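PDB 4EGV: acetyl-CoA acetyltransferase from Mycobacterium smegmatis, which is a monomeric thiolase-like protein with the thiolase fold and probably has acyltransferase activity. Local coordinates for residues 298-304 against 412-418. Residues are numbered along the deposited sequence; the frame is centred on the assembly and turned at random.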
# COMPACT_ATOMS: atom_id res chain seq x y z
N GLY A 298 -11.98 5.88 -12.11
CA GLY A 298 -10.93 5.03 -12.63
C GLY A 298 -10.48 3.97 -11.68
O GLY A 298 -10.63 4.08 -10.47
N HIS A 299 -9.92 2.92 -12.24
CA HIS A 299 -9.47 1.81 -11.43
C HIS A 299 -8.53 0.95 -12.22
O HIS A 299 -8.63 0.93 -13.42
CB HIS A 299 -10.66 1.00 -10.96
CG HIS A 299 -11.79 0.95 -11.94
ND1 HIS A 299 -11.94 -0.05 -12.87
CD2 HIS A 299 -12.84 1.79 -12.13
CE1 HIS A 299 -13.02 0.18 -13.59
NE2 HIS A 299 -13.58 1.29 -13.17
N ALA A 300 -7.60 0.28 -11.54
CA ALA A 300 -6.80 -0.81 -12.10
C ALA A 300 -6.20 -1.64 -10.97
O ALA A 300 -6.03 -1.15 -9.88
CB ALA A 300 -5.73 -0.29 -13.03
N ASP A 301 -5.96 -2.92 -11.23
CA ASP A 301 -5.29 -3.81 -10.29
C ASP A 301 -4.10 -4.52 -10.99
O ASP A 301 -4.29 -5.25 -11.95
CB ASP A 301 -6.26 -4.85 -9.68
CG ASP A 301 -7.58 -4.23 -9.15
OD1 ASP A 301 -7.57 -3.39 -8.21
OD2 ASP A 301 -8.67 -4.62 -9.64
N MSE A 302 -2.90 -4.30 -10.49
CA MSE A 302 -1.73 -4.94 -11.05
C MSE A 302 -0.96 -5.79 -10.06
O MSE A 302 -1.15 -5.68 -8.88
CB MSE A 302 -0.82 -3.90 -11.69
CG MSE A 302 -1.41 -3.24 -12.96
SE MSE A 302 -1.72 -4.45 -14.47
CE MSE A 302 0.10 -5.14 -14.76
N LYS A 303 -0.10 -6.66 -10.58
CA LYS A 303 0.67 -7.59 -9.76
C LYS A 303 2.07 -7.81 -10.32
O LYS A 303 2.21 -7.99 -11.52
CB LYS A 303 -0.07 -8.92 -9.66
CG LYS A 303 0.71 -10.03 -8.97
CD LYS A 303 0.01 -11.38 -9.10
CE LYS A 303 -1.38 -11.26 -8.42
NZ LYS A 303 -2.47 -12.10 -8.99
N GLU A 304 3.09 -7.80 -9.47
CA GLU A 304 4.47 -8.18 -9.84
C GLU A 304 4.77 -9.68 -9.69
O GLU A 304 4.03 -10.40 -9.03
CB GLU A 304 5.47 -7.39 -9.02
CG GLU A 304 5.39 -5.90 -9.22
CD GLU A 304 6.17 -5.38 -10.47
OE1 GLU A 304 6.86 -6.15 -11.18
OE2 GLU A 304 6.09 -4.16 -10.74
N ALA A 412 6.01 -4.58 -2.55
CA ALA A 412 5.59 -3.94 -3.82
C ALA A 412 4.98 -4.94 -4.81
O ALA A 412 5.14 -4.76 -6.01
CB ALA A 412 6.73 -3.17 -4.47
N SER A 413 4.30 -5.98 -4.32
CA SER A 413 3.83 -7.12 -5.16
C SER A 413 2.54 -6.78 -5.88
O SER A 413 2.28 -7.27 -6.94
CB SER A 413 3.62 -8.41 -4.34
OG SER A 413 4.75 -8.80 -3.64
N LYS A 414 1.73 -5.94 -5.25
CA LYS A 414 0.38 -5.67 -5.67
C LYS A 414 0.06 -4.18 -5.54
O LYS A 414 0.41 -3.54 -4.55
CB LYS A 414 -0.61 -6.49 -4.83
CG LYS A 414 -0.94 -7.83 -5.39
CD LYS A 414 -1.59 -8.65 -4.31
CE LYS A 414 -1.95 -10.06 -4.79
NZ LYS A 414 -3.10 -10.64 -3.99
N TYR A 415 -0.63 -3.66 -6.55
CA TYR A 415 -1.07 -2.28 -6.55
C TYR A 415 -2.45 -2.09 -7.17
O TYR A 415 -2.77 -2.60 -8.23
CB TYR A 415 -0.03 -1.43 -7.24
CG TYR A 415 0.07 -0.08 -6.64
CD1 TYR A 415 0.87 0.12 -5.51
CD2 TYR A 415 -0.59 1.01 -7.22
CE1 TYR A 415 1.02 1.40 -4.95
CE2 TYR A 415 -0.45 2.29 -6.68
CZ TYR A 415 0.37 2.48 -5.53
OH TYR A 415 0.50 3.74 -4.98
N SER A 416 -3.29 -1.34 -6.47
CA SER A 416 -4.68 -1.11 -6.82
C SER A 416 -4.94 0.34 -6.70
O SER A 416 -4.60 0.97 -5.72
CB SER A 416 -5.63 -1.88 -5.91
OG SER A 416 -5.68 -3.23 -6.27
N VAL A 417 -5.54 0.87 -7.73
CA VAL A 417 -5.76 2.29 -7.83
C VAL A 417 -7.24 2.55 -8.01
O VAL A 417 -7.91 1.84 -8.69
CB VAL A 417 -4.90 2.96 -8.98
CG1 VAL A 417 -5.07 4.45 -8.96
CG2 VAL A 417 -3.44 2.59 -8.85
N GLY A 418 -7.73 3.56 -7.32
CA GLY A 418 -9.04 4.10 -7.55
C GLY A 418 -8.99 5.62 -7.71
O GLY A 418 -8.23 6.31 -7.04
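Gly298 meets Gly418 where two neighbouring antiparallel strands, 294-303 and 414-421, run together in a mixed beta sheet of the thiolase fold. His299 pairs with Gly418, but its ring turns off the partner strand, stacks on Trp427 and bonds through ND1 to Asp430. Ala300 and Val417 form a hydrogen-bonded pair. The bond from Val417 N to Ala300 O is 3.0 Å, and the return bond from Ala300 N to Val417 O is longer at 3.3 Å. Asp301 and Ser416 form a non-hydrogen-bonded pair tied by their side chains. Ser416 OG donates to Asp301 OD1 over 2.7 Å, on the anti side of the carboxylate and 24° out of its plane. Asp301 CG stands anti to the carbonyl carbon (chi1 -48°), which brings OD1 across to the serine. Helix 117-130 touches both residues through His120. Met302, a selenomethionine, forms the next hydrogen-bonded pair with Tyr415. Met302 N gives a nearly straight bond of 2.8 Å to Tyr415 O, and Tyr415 N bonds back to Met302 O. Both side chains leave the opposite face from Asp301 and reach helix 317-330. Lys303 and Lys414, a non-hydrogen-bonded pair, run their chains alongside each other in the same direction, with Lys303 CE 3.9 Å from Lys414 CE. Just beyond this last strand pair, Glu304 N bonds to Ser413 O over 2.7 Å. Glu304 CG passes Ala412 O at 3.4 Å, while Glu304 OE2 turns away to Ser316 OG and Ala318 N. Five backbone bonds fix the register. The serine hydroxyl probably favours a charged Asp301, whereas the lysine amines may repel mildly.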